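Local coordinates for protein 3-ketosteroid-delta4-5alpha-dehydrogenase (Rhodococcus jostii, PDB 4AT2) that catalyses the FAD-dependent dehydrogenation of 3-keto-5alpha-steroids, introducing a double bond between C4 and C5 in the course of steroid catabolism, at residues Ala264-Asp267 / Lys268-Glu271; Asp316-Leu319 / Ile320-Ile324; Phe101-Ser104 / Pro105-Lys109. All coordinates share one frame; numbering follows the deposited sequence.

Contact 1: Ala264-Asp267 / Lys268-Glu271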
ATOM      1  N   ALA A 264      11.196   1.909  -9.655  1.00 11.68           N
ATOM      2  CA  ALA A 264      11.974   2.014  -8.409  1.00 12.45           C
ATOM      3  C   ALA A 264      12.825   3.286  -8.296  1.00 13.00           C
ATOM      4  O   ALA A 264      13.018   3.806  -7.198  1.00 13.48           O
ATOM      5  CB  ALA A 264      12.852   0.785  -8.226  1.00 13.00           C
ATOM      6  N   TYR A 265      13.337   3.781  -9.419  1.00 13.71           N
ATOM      7  CA  TYR A 265      14.184   4.969  -9.388  1.00 14.63           C
ATOM      8  C   TYR A 265      13.488   6.286  -9.718  1.00 14.88           C
ATOM      9  O   TYR A 265      14.125   7.332  -9.822  1.00 16.73           O
ATOM     10  CB  TYR A 265      15.491   4.727 -10.156  1.00 15.85           C
ATOM     11  CG  TYR A 265      16.397   3.840  -9.318  1.00 16.97           C
ATOM     12  CD1 TYR A 265      16.976   4.328  -8.141  1.00 17.75           C
ATOM     13  CD2 TYR A 265      16.638   2.510  -9.665  1.00 17.59           C
ATOM     14  CE1 TYR A 265      17.781   3.523  -7.347  1.00 18.22           C
ATOM     15  CE2 TYR A 265      17.454   1.696  -8.876  1.00 17.68           C
ATOM     16  CZ  TYR A 265      18.015   2.209  -7.716  1.00 18.25           C
ATOM     17  OH  TYR A 265      18.812   1.422  -6.905  1.00 18.27           O
ATOM     18  N   ASN A 266      12.167   6.242  -9.827  1.00 13.98           N
ATOM     19  CA  ASN A 266      11.377   7.449  -9.989  1.00 13.37           C
ATOM     20  C   ASN A 266      10.932   7.961  -8.605  1.00 13.73           C
ATOM     21  O   ASN A 266      10.037   7.390  -7.987  1.00 12.74           O
ATOM     22  CB  ASN A 266      10.180   7.159 -10.916  1.00 12.93           C
ATOM     23  CG  ASN A 266       9.359   8.395 -11.223  1.00 12.73           C
ATOM     24  OD1 ASN A 266       9.086   9.206 -10.336  1.00 12.81           O
ATOM     25  ND2 ASN A 266       8.926   8.531 -12.485  1.00 12.28           N
ATOM     26  N   ASP A 267      11.580   9.023  -8.119  1.00 14.69           N
ATOM     27  CA  ASP A 267      11.328   9.520  -6.758  1.00 15.71           C
ATOM     28  C   ASP A 267       9.883   9.947  -6.522  1.00 15.36           C
ATOM     29  O   ASP A 267       9.318   9.648  -5.461  1.00 15.13           O
ATOM     30  CB  ASP A 267      12.269  10.686  -6.405  1.00 17.31           C
ATOM     31  CG  ASP A 267      13.728  10.266  -6.277  1.00 18.74           C
ATOM     32  OD1 ASP A 267      14.041   9.068  -6.172  1.00 19.70           O
ATOM     33  OD2 ASP A 267      14.591  11.170  -6.269  1.00 20.83           O
ATOM     34  N   LYS A 268       9.291  10.635  -7.502  1.00 14.92           N
ATOM     35  CA  LYS A 268       7.902  11.102  -7.404  1.00 14.69           C
ATOM     36  C   LYS A 268       6.967   9.911  -7.238  1.00 13.57           C
ATOM     37  O   LYS A 268       6.081   9.918  -6.377  1.00 13.01           O
ATOM     38  CB  LYS A 268       7.498  11.912  -8.647  1.00 15.64           C
ATOM     39  CG  LYS A 268       5.996  12.203  -8.779  1.00 17.04           C
ATOM     40  CD  LYS A 268       5.679  12.957 -10.072  1.00 17.98           C
ATOM     41  CE  LYS A 268       4.190  13.224 -10.242  1.00 18.27           C
ATOM     42  NZ  LYS A 268       3.861  13.699 -11.628  1.00 18.87           N
ATOM     43  N   MET A 269       7.183   8.891  -8.064  1.00 12.38           N
ATOM     44  CA  MET A 269       6.356   7.690  -8.018  1.00 11.54           C
ATOM     45  C   MET A 269       6.555   6.888  -6.741  1.00 11.19           C
ATOM     46  O   MET A 269       5.593   6.338  -6.212  1.00 10.57           O
ATOM     47  CB  MET A 269       6.596   6.817  -9.244  1.00 11.22           C
ATOM     48  CG  MET A 269       6.017   7.427 -10.511  1.00 11.10           C
ATOM     49  SD  MET A 269       6.290   6.428 -11.985  1.00 11.18           S
ATOM     50  CE  MET A 269       4.999   5.200 -11.766  1.00 10.82           C
ATOM     51  N   ILE A 270       7.792   6.808  -6.254  1.00 10.89           N
ATOM     52  CA  ILE A 270       8.048   6.117  -4.974  1.00 10.99           C
ATOM     53  C   ILE A 270       7.278   6.819  -3.854  1.00 11.22           C
ATOM     54  O   ILE A 270       6.615   6.171  -3.049  1.00 10.72           O
ATOM     55  CB  ILE A 270       9.562   6.033  -4.645  1.00 10.96           C
ATOM     56  CG1 ILE A 270      10.259   5.023  -5.560  1.00 10.98           C
ATOM     57  CG2 ILE A 270       9.795   5.681  -3.175  1.00 10.86           C
ATOM     58  CD1 ILE A 270       9.824   3.574  -5.357  1.00 10.61           C
ATOM     59  N   GLU A 271       7.318   8.150  -3.838  1.00 11.80           N
ATOM     60  CA  GLU A 271       6.631   8.878  -2.774  1.00 12.41           C
ATOM     61  C   GLU A 271       5.113   8.703  -2.852  1.00 11.93           C
ATOM     62  O   GLU A 271       4.455   8.517  -1.828  1.00 11.68           O
ATOM     63  CB  GLU A 271       7.019  10.354  -2.791  1.00 14.13           C
ATOM     64  CG  GLU A 271       6.331  11.180  -1.716  1.00 16.52           C
ATOM     65  CD  GLU A 271       6.549  12.665  -1.917  1.00 18.65           C
ATOM     66  OE1 GLU A 271       6.166  13.199  -2.982  1.00 21.67           O
ATOM     67  OE2 GLU A 271       7.097  13.299  -1.004  1.00 20.00           O
TER

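Contact 2: Asp316-Leu319 / Ile320-Ile324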
ATOM      1  N   ASP A 316      23.462 -12.083   6.974  1.00  9.88           N
ATOM      2  CA  ASP A 316      23.539 -13.431   6.450  1.00  9.70           C
ATOM      3  C   ASP A 316      22.537 -14.377   7.132  1.00  9.14           C
ATOM      4  O   ASP A 316      22.470 -14.420   8.362  1.00  8.95           O
ATOM      5  CB  ASP A 316      24.945 -14.000   6.605  1.00 10.06           C
ATOM      6  CG  ASP A 316      25.099 -15.288   5.866  1.00 10.58           C
ATOM      7  OD1 ASP A 316      25.166 -15.227   4.622  1.00 10.99           O
ATOM      8  OD2 ASP A 316      25.101 -16.358   6.515  1.00 10.77           O
ATOM      9  N   PRO A 317      21.778 -15.149   6.338  1.00  8.86           N
ATOM     10  CA  PRO A 317      20.790 -16.053   6.939  1.00  8.65           C
ATOM     11  C   PRO A 317      21.349 -17.150   7.849  1.00  8.72           C
ATOM     12  O   PRO A 317      20.626 -17.639   8.717  1.00  8.52           O
ATOM     13  CB  PRO A 317      20.086 -16.655   5.709  1.00  8.65           C
ATOM     14  CG  PRO A 317      20.183 -15.566   4.683  1.00  8.64           C
ATOM     15  CD  PRO A 317      21.599 -15.063   4.873  1.00  8.86           C
ATOM     16  N   GLN A 318      22.612 -17.541   7.672  1.00  8.89           N
ATOM     17  CA  GLN A 318      23.180 -18.572   8.543  1.00  9.00           C
ATOM     18  C   GLN A 318      23.383 -18.058   9.971  1.00  8.84           C
ATOM     19  O   GLN A 318      23.387 -18.844  10.913  1.00  8.79           O
ATOM     20  CB  GLN A 318      24.500 -19.116   7.976  1.00  9.56           C
ATOM     21  CG  GLN A 318      24.337 -19.841   6.632  1.00  9.78           C
ATOM     22  CD  GLN A 318      24.094 -21.337   6.769  1.00 10.06           C
ATOM     23  OE1 GLN A 318      23.419 -21.790   7.688  1.00 10.36           O
ATOM     24  NE2 GLN A 318      24.663 -22.115   5.845  1.00 10.37           N
ATOM     25  N   LEU A 319      23.558 -16.746  10.122  1.00  8.67           N
ATOM     26  CA  LEU A 319      23.588 -16.131  11.460  1.00  8.58           C
ATOM     27  C   LEU A 319      22.169 -16.017  12.012  1.00  8.44           C
ATOM     28  O   LEU A 319      21.896 -16.422  13.159  1.00  8.43           O
ATOM     29  CB  LEU A 319      24.241 -14.746  11.423  1.00  8.79           C
ATOM     30  CG  LEU A 319      25.730 -14.734  11.056  1.00  9.11           C
ATOM     31  CD1 LEU A 319      26.192 -13.302  10.853  1.00  9.46           C
ATOM     32  CD2 LEU A 319      26.549 -15.422  12.131  1.00  9.62           C
ATOM     33  N   ILE A 320      21.276 -15.461  11.193  1.00  8.28           N
ATOM     34  CA  ILE A 320      19.894 -15.198  11.609  0.50  8.12           C
ATOM     35  C   ILE A 320      19.240 -16.460  12.182  1.00  8.12           C
ATOM     36  O   ILE A 320      18.616 -16.425  13.249  1.00  7.98           O
ATOM     37  CB  ILE A 320      19.047 -14.632  10.434  0.50  7.96           C
ATOM     38  CG1 ILE A 320      19.594 -13.271   9.979  0.50  8.01           C
ATOM     39  CG2 ILE A 320      17.580 -14.482  10.819  0.50  7.82           C
ATOM     40  CD1 ILE A 320      18.983 -12.773   8.686  0.50  7.80           C
ATOM     41  N   VAL A 321      19.392 -17.580  11.472  1.00  8.22           N
ATOM     42  CA  VAL A 321      18.692 -18.811  11.836  1.00  8.30           C
ATOM     43  C   VAL A 321      19.138 -19.397  13.182  1.00  8.41           C
ATOM     44  O   VAL A 321      18.413 -20.189  13.784  1.00  8.70           O
ATOM     45  CB  VAL A 321      18.780 -19.858  10.696  1.00  8.45           C
ATOM     46  CG1 VAL A 321      20.125 -20.583  10.714  1.00  8.64           C
ATOM     47  CG2 VAL A 321      17.620 -20.835  10.768  1.00  8.75           C
ATOM     48  N   ARG A 322      20.309 -18.981  13.663  1.00  8.52           N
ATOM     49  CA  ARG A 322      20.876 -19.505  14.897  1.00  8.57           C
ATOM     50  C   ARG A 322      20.665 -18.602  16.113  1.00  8.52           C
ATOM     51  O   ARG A 322      21.135 -18.906  17.205  1.00  8.72           O
ATOM     52  CB  ARG A 322      22.373 -19.797  14.700  1.00  9.00           C
ATOM     53  CG  ARG A 322      22.620 -20.988  13.794  1.00  9.18           C
ATOM     54  CD  ARG A 322      24.094 -21.124  13.424  1.00  9.61           C
ATOM     55  NE  ARG A 322      24.306 -22.405  12.761  1.00  9.90           N
ATOM     56  CZ  ARG A 322      24.095 -22.641  11.465  1.00  9.78           C
ATOM     57  NH1 ARG A 322      23.711 -21.669  10.633  1.00  9.52           N
ATOM     58  NH2 ARG A 322      24.282 -23.874  11.002  1.00 10.02           N
ATOM     59  N   GLY A 323      19.947 -17.498  15.929  1.00  8.37           N
ATOM     60  CA  GLY A 323      19.590 -16.646  17.058  1.00  8.39           C
ATOM     61  C   GLY A 323      18.100 -16.364  17.091  1.00  8.19           C
ATOM     62  O   GLY A 323      17.301 -17.059  16.441  1.00  8.28           O
ATOM     63  N   ILE A 324      17.717 -15.336  17.846  1.00  7.99           N
ATOM     64  CA  ILE A 324      16.358 -14.813  17.756  1.00  7.83           C
ATOM     65  C   ILE A 324      16.372 -13.353  17.346  1.00  7.77           C
ATOM     66  O   ILE A 324      17.213 -12.566  17.806  1.00  7.69           O
ATOM     67  CB  ILE A 324      15.550 -15.008  19.055  1.00  7.88           C
ATOM     68  CG1 ILE A 324      16.236 -14.344  20.261  1.00  8.21           C
ATOM     69  CG2 ILE A 324      15.369 -16.497  19.309  1.00  7.86           C
ATOM     70  CD1 ILE A 324      15.318 -14.203  21.464  1.00  8.48           C
TER
HETATM   71  O   HOH W   1      23.616 -24.517   8.235  1.00 15.18           O

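Contact 3: Phe101-Ser104 / Pro105-Lys109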
ATOM      1  N   PHE A 101      11.620 -33.879  -4.824  1.00 10.07           N
ATOM      2  CA  PHE A 101      10.610 -33.034  -4.175  1.00 10.05           C
ATOM      3  C   PHE A 101       9.317 -33.100  -4.949  1.00 10.48           C
ATOM      4  O   PHE A 101       9.272 -32.688  -6.121  1.00 10.49           O
ATOM      5  CB  PHE A 101      11.086 -31.563  -4.075  1.00  9.48           C
ATOM      6  CG  PHE A 101      12.247 -31.366  -3.135  1.00  9.42           C
ATOM      7  CD1 PHE A 101      12.033 -31.160  -1.770  1.00  9.18           C
ATOM      8  CD2 PHE A 101      13.551 -31.408  -3.610  1.00  9.46           C
ATOM      9  CE1 PHE A 101      13.103 -30.976  -0.895  1.00  9.21           C
ATOM     10  CE2 PHE A 101      14.628 -31.228  -2.743  1.00  9.37           C
ATOM     11  CZ  PHE A 101      14.402 -31.020  -1.388  1.00  9.36           C
ATOM     12  N   ASP A 102       8.267 -33.617  -4.303  1.00 10.98           N
ATOM     13  CA  ASP A 102       6.937 -33.581  -4.900  1.00 11.78           C
ATOM     14  C   ASP A 102       6.361 -32.170  -4.911  1.00 11.20           C
ATOM     15  O   ASP A 102       6.660 -31.356  -4.034  1.00 10.93           O
ATOM     16  CB  ASP A 102       5.970 -34.505  -4.180  1.00 13.21           C
ATOM     17  CG  ASP A 102       4.771 -34.885  -5.046  1.00 14.38           C
ATOM     18  OD1 ASP A 102       4.892 -34.992  -6.276  1.00 15.76           O
ATOM     19  OD2 ASP A 102       3.694 -35.112  -4.471  1.00 17.23           O
ATOM     20  N   ASP A 103       5.535 -31.906  -5.919  1.00 10.99           N
ATOM     21  CA  ASP A 103       4.834 -30.635  -6.063  1.00 10.73           C
ATOM     22  C   ASP A 103       3.781 -30.793  -7.148  1.00 11.16           C
ATOM     23  O   ASP A 103       3.832 -31.736  -7.950  1.00 11.90           O
ATOM     24  CB  ASP A 103       5.815 -29.505  -6.445  1.00 10.12           C
ATOM     25  CG  ASP A 103       5.286 -28.116  -6.123  1.00  9.66           C
ATOM     26  OD1 ASP A 103       4.328 -27.981  -5.313  1.00  9.48           O
ATOM     27  OD2 ASP A 103       5.855 -27.143  -6.682  1.00  9.37           O
ATOM     28  N   SER A 104       2.817 -29.879  -7.147  1.00 11.09           N
ATOM     29  CA  SER A 104       1.736 -29.878  -8.126  1.00 11.24           C
ATOM     30  C   SER A 104       1.313 -28.437  -8.359  1.00 11.06           C
ATOM     31  O   SER A 104       1.566 -27.579  -7.507  1.00 10.49           O
ATOM     32  CB  SER A 104       0.535 -30.670  -7.600  1.00 11.48           C
ATOM     33  OG  SER A 104      -0.039 -30.016  -6.481  1.00 11.67           O
ATOM     34  N   PRO A 105       0.665 -28.166  -9.499  1.00 11.48           N
ATOM     35  CA  PRO A 105       0.147 -26.819  -9.719  1.00 11.62           C
ATOM     36  C   PRO A 105      -0.805 -26.354  -8.621  1.00 11.90           C
ATOM     37  O   PRO A 105      -0.766 -25.176  -8.257  1.00 11.68           O
ATOM     38  CB  PRO A 105      -0.553 -26.927 -11.069  1.00 11.89           C
ATOM     39  CG  PRO A 105       0.239 -27.979 -11.781  1.00 12.07           C
ATOM     40  CD  PRO A 105       0.540 -28.997 -10.713  1.00 11.85           C
ATOM     41  N   GLU A 106      -1.626 -27.258  -8.080  1.00 12.75           N
ATOM     42  CA  GLU A 106      -2.542 -26.862  -7.010  1.00 13.37           C
ATOM     43  C   GLU A 106      -1.800 -26.489  -5.732  1.00 12.27           C
ATOM     44  O   GLU A 106      -2.156 -25.513  -5.065  1.00 11.68           O
ATOM     45  CB  GLU A 106      -3.602 -27.936  -6.722  1.00 16.08           C
ATOM     46  CG  GLU A 106      -4.726 -27.459  -5.793  1.00 19.31           C
ATOM     47  CD  GLU A 106      -5.327 -26.104  -6.183  1.00 22.19           C
ATOM     48  OE1 GLU A 106      -5.731 -25.904  -7.360  1.00 24.89           O
ATOM     49  OE2 GLU A 106      -5.378 -25.214  -5.300  1.00 25.48           O
ATOM     50  N   ASN A 107      -0.776 -27.270  -5.395  1.00 11.32           N
ATOM     51  CA  ASN A 107       0.024 -26.994  -4.204  1.00 10.54           C
ATOM     52  C   ASN A 107       0.792 -25.676  -4.348  1.00  9.91           C
ATOM     53  O   ASN A 107       0.843 -24.857  -3.423  1.00  9.52           O
ATOM     54  CB  ASN A 107       0.976 -28.155  -3.933  1.00 10.68           C
ATOM     55  CG  ASN A 107       1.652 -28.034  -2.589  1.00 10.46           C
ATOM     56  OD1 ASN A 107       0.985 -27.875  -1.557  1.00 10.47           O
ATOM     57  ND2 ASN A 107       2.982 -28.085  -2.589  1.00 10.14           N
ATOM     58  N   MET A 108       1.370 -25.474  -5.526  1.00  9.56           N
ATOM     59  CA  MET A 108       2.067 -24.235  -5.828  1.00  9.29           C
ATOM     60  C   MET A 108       1.125 -23.034  -5.718  1.00  9.35           C
ATOM     61  O   MET A 108       1.487 -22.013  -5.127  1.00  9.08           O
ATOM     62  CB  MET A 108       2.680 -24.328  -7.220  1.00  9.18           C
ATOM     63  CG  MET A 108       3.576 -23.170  -7.584  1.00  8.87           C
ATOM     64  SD  MET A 108       4.284 -23.532  -9.196  1.00  8.94           S
ATOM     65  CE  MET A 108       4.992 -21.938  -9.580  1.00  8.58           C
ATOM     66  N   LYS A 109      -0.074 -23.165  -6.281  1.00  9.74           N
ATOM     67  CA  LYS A 109      -1.064 -22.080  -6.244  1.00  9.92           C
ATOM     68  C   LYS A 109      -1.456 -21.753  -4.793  1.00  9.68           C
ATOM     69  O   LYS A 109      -1.533 -20.584  -4.406  1.00  9.63           O
ATOM     70  CB  LYS A 109      -2.312 -22.445  -7.076  1.00 10.64           C
ATOM     71  CG  LYS A 109      -3.439 -21.418  -6.946  1.00 11.19           C
ATOM     72  CD  LYS A 109      -4.736 -21.858  -7.615  1.00 12.38           C
ATOM     73  CE  LYS A 109      -5.894 -20.976  -7.153  1.00 12.52           C
ATOM     74  NZ  LYS A 109      -7.096 -21.133  -8.021  1.00 13.29           N
TER

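Contact 1: Ala264-Asp267 / Lys268-Glu271
Asn266 and Met269 meet at an N-cap, the device by which a side chain satisfies the N-H groups of a helix's first turn, which have no helical carbonyl to bond; the helix here is 267-273. Asn266 OD1 accepts the backbone N-H of Met269 at 3.0 Å in a nearly straight bond (167° at the hydrogen). The N-H comes in from above the plane of the side-chain carbonyl, 48° out of it, so it does not use a lone pair in that plane. With CG anti to the backbone N (chi1 -176°), the amide of Asn266 is turned back beside its own carbonyl carbon, and its oxygen comes up to the first turn.

The same residue supplies a second acceptor, since Asn266 O takes the N-H of Ile270 at 2.9 Å. Asp267 O then receives Glu271 N, and the ordinary helical pattern is under way. The buried Met269 side chain runs across the Asn266 amide as a packing contact, Met269 CG lying 3.6 Å from Asn266 CG and Met269 SD 3.4 Å from Asn266 ND2.

One step outward, Asn266 ND2 donates to Asp289 O; with both ends of the amide engaged, its rotation is fixed and oxygen and nitrogen are told apart. Ile270 and Ala264 both rest on Thr448 of strand 444-452, while Lys268 packs on Arg453 and Glu271 on Gly119, both of the second subunit. The cap therefore begins a helix that follows strand 255-258 of the parallel, Rossmann-type sheet and reaches the dimer interface. Ile270 also packs inward, so the preceding loop lies against the first turn, with Ile270 CG1 3.4 Å from both Ala264 O and Asn266 O.

Contact 2: Asp316-Leu319 / Ile320-Ile324
Arg322 runs extended alongside Gln318 on a short helix, 317-320, that has Asp316 as its N-cap and whose end runs into a type I turn, Ile320 to Gly323. The arginine serves as a side-chain donor to the Gln318 carbonyl. Arg322 NH1 donates twice: to Gln318 O at 2.9 Å, in the carbonyl plane and on a lone pair, and to Gln318 OE1 at 3.0 Å, approaching that oxygen from above the plane of its amide. Both acceptors lie close to the guanidinium plane, although amide and guanidinium are turned 49° from each other.

A water completes a ring, donating to Gln318 OE1 at 2.8 Å and accepting from Arg322 NH2 at 2.9 Å. The bend of the glutamine chain (chi2 -91°) brings its amide alongside the arginine. Its other end is also satisfied, NE2 donating to Thr371 O and Glu153 OE1, while Arg322 NE forms a salt bridge with Glu366. With an alanine here instead of Arg322, Gln318 O and OE1 would probably lose the donor they share, the water its NH2 partner, and Glu366 its ionic mate.

Along the backbone, Val321 N bonds to Pro317 O at 3.0 Å, an i to i+4 link; the next, Arg322 N to Leu319 O at 3.1 Å, spans only i to i+3 as the helix tightens into the turn. At the opposite end Asp316 OD1 is hydrogen-bonded to the hydroxyls of Thr372 and Thr374, the latter lining the steroid pocket. Pro317 packs on Trp156, another pocket residue, so the capped turn lies in a second shell behind Trp156 and Thr374. The capping oxygen is Asp316 OD2, met by Gln318 N at 3.0 Å from above the carboxylate plane, 55° out of it.

Contact 3: Phe101-Ser104 / Pro105-Lys109
Ser104 and Met108 close the first turn of helix 105-115, Ser104 O accepting Met108 N at 2.9 Å as the extended backbone of Asp103 and Ser104 gives way to helical angles at Pro105. Ser104 is the N-cap. With chi1 at 66°, its OG sits between the backbone N and the carbonyl carbon, and from there it accepts Asn107 N at 3.0 Å while lying 3.3 Å from Asn107 CB. Its own backbone N, by contrast, is buried here with no partner in the model.

A second side-chain link runs beside the cap. Asn107 ND2 points one N-H at Asp103 OD1, 3.0 Å away, and the donor approaches nearly in line with the C-O bond. The carboxylate and amide planes stand at 90° to each other, and the acceptor lies close to the amide plane.

Both partners are held further out: Asp103 OD2 makes a salt bridge with Arg184 and accepts from Gly91 N and Gln96 NE2, whereas the other partner of Asn107 ND2 is Ala180 O. Met108 packs on Tyr128 and Cys129 of helix 122-130. Such saturation of the Asp103 carboxylate by donors, with an arginine among them, is likely to favour its ionised form and to tie the helix start to the 180-184 loop.

How the contacts relate
All three contacts are variations on one theme, a side-chain oxygen capping the first turn of a helix, with asparagine, aspartate and serine taking the role in contacts 1, 2 and 3. They are separate in space: the centres of contacts 1 and 3 lie 36 Å apart on opposite sides of the chain's centre, and even contacts 2 and 3 keep about 15 Å between nearest atoms. The bound ligands lie among them. In contact 2 the side chain of Pro317 is about 7 Å from the bound 4-androstene-3,17-dione. In contact 1 the side chain of Ala264 is about 9 Å from FAD. In contact 3 the side chain of Met108 is about 12 Å from FAD and about 14 Å from the steroid.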